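Local coordinates for protein tRNA delta(2)-isopentenylpyrophosphate transferase (Staphylococcus epidermidis ATCC 12228, PDB 3D3Q) that probably transfers a dimethylallyl group from dimethylallyl diphosphate to adenine 37 of tRNAs that read codons beginning with uridine, a magnesium-dependent modification, at residues K127-V131 with E174-K180; E229-L233 with I247-E251. Residues are numbered along the deposited sequence.

Contact 1 of 2, residues K127-V131 with E174-K180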
# COMPACT_ATOMS: atom_id res chain seq x y z
N LYS A 127 -11.79 -1.40 19.32
CA LYS A 127 -12.23 -0.07 18.88
C LYS A 127 -12.88 -0.23 17.50
O LYS A 127 -13.80 0.50 17.15
CB LYS A 127 -11.03 0.91 18.81
CG LYS A 127 -11.28 2.30 19.46
CD LYS A 127 -11.41 2.21 20.98
CE LYS A 127 -12.32 3.30 21.58
NZ LYS A 127 -11.82 4.70 21.44
N MSE A 128 -12.41 -1.21 16.73
CA MSE A 128 -12.97 -1.46 15.42
C MSE A 128 -14.48 -1.66 15.51
O MSE A 128 -15.22 -1.22 14.63
CB MSE A 128 -12.36 -2.72 14.80
CG MSE A 128 -11.47 -2.42 13.61
SE MSE A 128 -10.30 -1.15 14.10
CE MSE A 128 -10.25 -0.05 12.61
N LYS A 129 -14.91 -2.34 16.57
CA LYS A 129 -16.33 -2.63 16.80
C LYS A 129 -17.02 -1.41 17.39
O LYS A 129 -18.09 -1.00 16.93
CB LYS A 129 -16.48 -3.82 17.75
CG LYS A 129 -17.84 -4.52 17.67
CD LYS A 129 -17.89 -5.83 18.46
CE LYS A 129 -18.97 -6.81 17.94
NZ LYS A 129 -20.37 -6.27 17.92
N GLN A 130 -16.38 -0.84 18.41
CA GLN A 130 -16.89 0.34 19.09
C GLN A 130 -17.10 1.47 18.08
O GLN A 130 -18.18 2.03 17.97
CB GLN A 130 -15.89 0.79 20.18
CG GLN A 130 -16.40 1.84 21.20
CD GLN A 130 -16.32 3.29 20.69
OE1 GLN A 130 -17.19 3.76 19.93
NE2 GLN A 130 -15.28 4.01 21.11
N VAL A 131 -16.04 1.78 17.34
CA VAL A 131 -16.07 2.84 16.34
C VAL A 131 -17.07 2.58 15.22
O VAL A 131 -17.83 3.47 14.83
CB VAL A 131 -14.67 3.06 15.72
CG1 VAL A 131 -14.76 4.04 14.55
CG2 VAL A 131 -13.72 3.59 16.79
N GLU A 174 -14.76 9.54 12.38
CA GLU A 174 -14.22 8.19 12.40
C GLU A 174 -12.80 8.15 12.98
O GLU A 174 -12.49 7.30 13.82
CB GLU A 174 -14.20 7.64 10.98
CG GLU A 174 -13.65 6.24 10.85
CD GLU A 174 -13.53 5.78 9.41
OE1 GLU A 174 -13.11 4.61 9.21
OE2 GLU A 174 -13.86 6.58 8.49
N TYR A 175 -11.95 9.06 12.53
CA TYR A 175 -10.56 9.17 12.97
C TYR A 175 -10.44 9.42 14.48
O TYR A 175 -9.66 8.77 15.17
CB TYR A 175 -9.87 10.30 12.22
CG TYR A 175 -8.46 10.55 12.67
CD1 TYR A 175 -7.41 9.76 12.20
CD2 TYR A 175 -8.18 11.56 13.57
CE1 TYR A 175 -6.11 9.98 12.63
CE2 TYR A 175 -6.89 11.79 14.00
CZ TYR A 175 -5.85 11.00 13.53
OH TYR A 175 -4.58 11.27 13.98
N TYR A 176 -11.20 10.41 14.95
CA TYR A 176 -11.25 10.79 16.36
C TYR A 176 -11.62 9.58 17.22
O TYR A 176 -10.86 9.17 18.09
CB TYR A 176 -12.30 11.88 16.57
CG TYR A 176 -12.52 12.21 18.03
CD1 TYR A 176 -11.45 12.60 18.83
CD2 TYR A 176 -13.77 12.09 18.62
CE1 TYR A 176 -11.62 12.86 20.18
CE2 TYR A 176 -13.95 12.35 19.98
CZ TYR A 176 -12.87 12.74 20.75
OH TYR A 176 -13.01 13.02 22.10
N LEU A 177 -12.81 9.04 16.97
CA LEU A 177 -13.31 7.89 17.72
C LEU A 177 -12.30 6.75 17.86
O LEU A 177 -12.34 6.03 18.86
CB LEU A 177 -14.60 7.35 17.08
CG LEU A 177 -15.96 7.58 17.76
CD1 LEU A 177 -15.82 7.55 19.29
CD2 LEU A 177 -16.54 8.90 17.31
N LYS A 178 -11.41 6.57 16.89
CA LYS A 178 -10.41 5.52 16.94
C LYS A 178 -9.16 5.93 17.73
O LYS A 178 -8.83 5.35 18.77
CB LYS A 178 -9.99 5.10 15.53
CG LYS A 178 -11.03 4.27 14.80
CD LYS A 178 -10.59 3.92 13.37
CE LYS A 178 -11.64 3.04 12.69
NZ LYS A 178 -11.35 2.86 11.26
N THR A 179 -8.47 6.95 17.23
CA THR A 179 -7.26 7.45 17.86
C THR A 179 -7.54 8.38 19.04
O THR A 179 -6.63 8.71 19.81
CB THR A 179 -6.41 8.22 16.88
OG1 THR A 179 -5.22 8.68 17.54
CG2 THR A 179 -7.18 9.42 16.37
N LYS A 180 -8.78 8.82 19.18
CA LYS A 180 -9.17 9.69 20.29
C LYS A 180 -8.43 11.02 20.28
O LYS A 180 -8.44 11.75 21.27
CB LYS A 180 -8.91 8.98 21.62
CG LYS A 180 -10.15 8.69 22.45
CD LYS A 180 -10.77 9.96 23.04
CE LYS A 180 -12.08 9.62 23.74
NZ LYS A 180 -13.00 8.95 22.76

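Contact 2 of 2, residues E229-L233 with I247-E251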
# COMPACT_ATOMS: atom_id res chain seq x y z
N GLU A 229 11.66 -22.28 -5.50
CA GLU A 229 12.45 -21.10 -5.25
C GLU A 229 13.00 -21.10 -3.83
O GLU A 229 14.21 -20.95 -3.64
CB GLU A 229 11.61 -19.85 -5.49
CG GLU A 229 12.40 -18.59 -5.75
CD GLU A 229 11.49 -17.40 -5.96
OE1 GLU A 229 10.95 -16.90 -4.95
OE2 GLU A 229 11.30 -16.99 -7.12
N VAL A 230 12.13 -21.26 -2.83
CA VAL A 230 12.60 -21.26 -1.45
C VAL A 230 13.61 -22.37 -1.23
O VAL A 230 14.38 -22.34 -0.27
CB VAL A 230 11.45 -21.44 -0.44
CG1 VAL A 230 10.31 -20.50 -0.75
CG2 VAL A 230 10.99 -22.86 -0.43
N GLN A 231 13.61 -23.36 -2.12
CA GLN A 231 14.55 -24.47 -2.02
C GLN A 231 15.93 -24.01 -2.43
O GLN A 231 16.91 -24.32 -1.77
CB GLN A 231 14.11 -25.63 -2.91
CG GLN A 231 12.96 -26.47 -2.36
CD GLN A 231 12.72 -27.72 -3.20
OE1 GLN A 231 12.40 -27.63 -4.38
NE2 GLN A 231 12.88 -28.89 -2.58
N HIS A 232 16.00 -23.27 -3.53
CA HIS A 232 17.28 -22.77 -4.01
C HIS A 232 17.86 -21.79 -3.02
O HIS A 232 19.07 -21.76 -2.79
CB HIS A 232 17.10 -22.09 -5.36
CG HIS A 232 16.69 -23.02 -6.46
ND1 HIS A 232 15.92 -22.61 -7.53
CD2 HIS A 232 16.95 -24.33 -6.67
CE1 HIS A 232 15.73 -23.63 -8.35
NE2 HIS A 232 16.34 -24.69 -7.85
N LEU A 233 17.00 -20.97 -2.42
CA LEU A 233 17.44 -19.97 -1.45
C LEU A 233 17.94 -20.62 -0.17
O LEU A 233 19.03 -20.30 0.29
CB LEU A 233 16.29 -19.02 -1.11
CG LEU A 233 15.90 -18.05 -2.22
CD1 LEU A 233 14.55 -17.44 -1.90
CD2 LEU A 233 16.97 -16.98 -2.35
N ILE A 247 6.52 -13.31 4.72
CA ILE A 247 5.43 -14.23 4.47
C ILE A 247 5.60 -14.82 3.06
O ILE A 247 5.76 -14.09 2.08
CB ILE A 247 4.06 -13.50 4.62
CG1 ILE A 247 3.13 -13.95 3.49
CG2 ILE A 247 4.26 -11.98 4.69
CD1 ILE A 247 1.92 -13.06 3.31
N GLY A 248 5.60 -16.14 2.99
CA GLY A 248 5.78 -16.81 1.71
C GLY A 248 7.12 -17.55 1.64
O GLY A 248 7.42 -18.22 0.65
N TYR A 249 7.92 -17.44 2.69
CA TYR A 249 9.19 -18.12 2.72
C TYR A 249 9.37 -18.74 4.08
O TYR A 249 9.77 -19.90 4.18
CB TYR A 249 10.35 -17.16 2.44
CG TYR A 249 10.36 -16.58 1.06
CD1 TYR A 249 9.54 -15.52 0.73
CD2 TYR A 249 11.18 -17.10 0.07
CE1 TYR A 249 9.54 -14.98 -0.54
CE2 TYR A 249 11.18 -16.57 -1.21
CZ TYR A 249 10.36 -15.50 -1.51
OH TYR A 249 10.37 -14.95 -2.77
N LYS A 250 9.06 -17.99 5.13
CA LYS A 250 9.20 -18.51 6.49
C LYS A 250 8.27 -19.69 6.75
O LYS A 250 8.58 -20.55 7.58
CB LYS A 250 8.95 -17.40 7.53
CG LYS A 250 7.53 -16.88 7.56
CD LYS A 250 7.27 -15.93 8.72
CE LYS A 250 5.81 -15.47 8.70
NZ LYS A 250 5.47 -14.54 9.81
N GLU A 251 7.14 -19.76 6.05
CA GLU A 251 6.20 -20.86 6.25
C GLU A 251 6.66 -22.11 5.53
O GLU A 251 6.48 -23.22 6.02
CB GLU A 251 4.80 -20.49 5.76
CG GLU A 251 4.21 -19.28 6.48
CD GLU A 251 4.42 -17.99 5.72
OE1 GLU A 251 5.29 -17.97 4.81
OE2 GLU A 251 3.74 -16.99 6.04

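Contact 1 of 2, residues K127-V131 with E174-K180
Two helical segments, 127-131 of helix 125-136 and 174-179 of helix 166-179, pack with their short axes 9.5 Å apart at closest approach. Their N-to-C directions differ by 139°, so these segments run roughly antiparallel, 41° from exactly so. The CA atoms of V131 and L177 lie 5.9 Å apart, those of K127 and K178 6.2 Å. V131, whose CA-to-CB bond points toward the other helix, fills the centre. Its CG2 reaches L177 CB at 3.9 Å and K178 CG at 3.4 Å, while V131 CG1 lies 4.0 Å from E174 O. The extended K178 side chain passes alongside this valine, and the terminal methyl of selenomethionine M128 (CE) comes to 3.4 Å from K178 NZ. That ammonium forms a salt bridge one turn back along its own helix, K178 NZ to E174 OE1 at 3.2 Å, and a weak hydrogen bond to N286 of helix 262-286. The one hydrogen bond across the interface joins K127 NZ to L177 O at 2.9 Å, near the C-terminal end of helix 166-179, where K180 leaves helical geometry with positive phi. Within the all-helical 125-192 region, the 350 Å² contact combines a small apolar centre with oxygen acceptors for two lysines, a carbonyl for K127 and a carboxylate for K178, yet K127 NZ also lies 4.6 Å from K180 NZ, bringing two like charges together at its rim.

Contact 2 of 2, residues E229-L233 with I247-E251
Polar contact is concentrated at the tip of Y249: its OH donates a hydrogen bond to E229 OE1 at 3.0 Å, with that oxygen at the ring edge, close to the ring plane. The same carboxylate is also engaged from the 48-50 loop, E229 OE2 accepting from the backbone N of D48 and I49, and E229 OE1 more weakly from that of G50. Apolar contact comes from V230 and, one turn on from E229, L233 of helix 226-235, V230 CG1 lying 3.6 Å from Y249 CD2 and L233 CD1 3.5 Å from Y249 CE2, both oblique to the ring. The tyrosine thus ties the irregular 247-251 segment to one side of the helix; the nearest CA pair, V230 and Y249, is 6.2 Å apart. This segment overlaps residues 245-250, which by similarity interact with substrate tRNA, and G248 lies in the neighbourhood of T16 of the P-loop, itself a probable substrate-binding residue. Within the loop, G248 N donates to E251 OE1 at 2.6 Å with an N-H...O angle of 161°, joining the backbone before Y249 to a side chain after it. At phi/psi 112/-3, a CB on G248 would collide with the carbonyl O of I247.

Overall arrangement
The two contacts lie in separate parts of the molecule, contact 1 between two helices and contact 2 between a helix and a loop, their centres 38 Å apart and their nearest atoms about 20 Å apart. They come in series: contact 1 closes at residue 180 before contact 2 opens at 229, and along the chain helix 184-192, strand 197-204 of the parallel sheet and helix 207-224 come between them. Helix 262-286 borders both, through N286 beside contact 1 and through L269, H272 and S273 beside contact 2. Contact 1 lies away from the presumed substrate sites, although helix 166-179 carries residues 167-171, which by similarity also meet the tRNA; contact 2 joins helix 226-235 to a loop that by similarity interacts with tRNA.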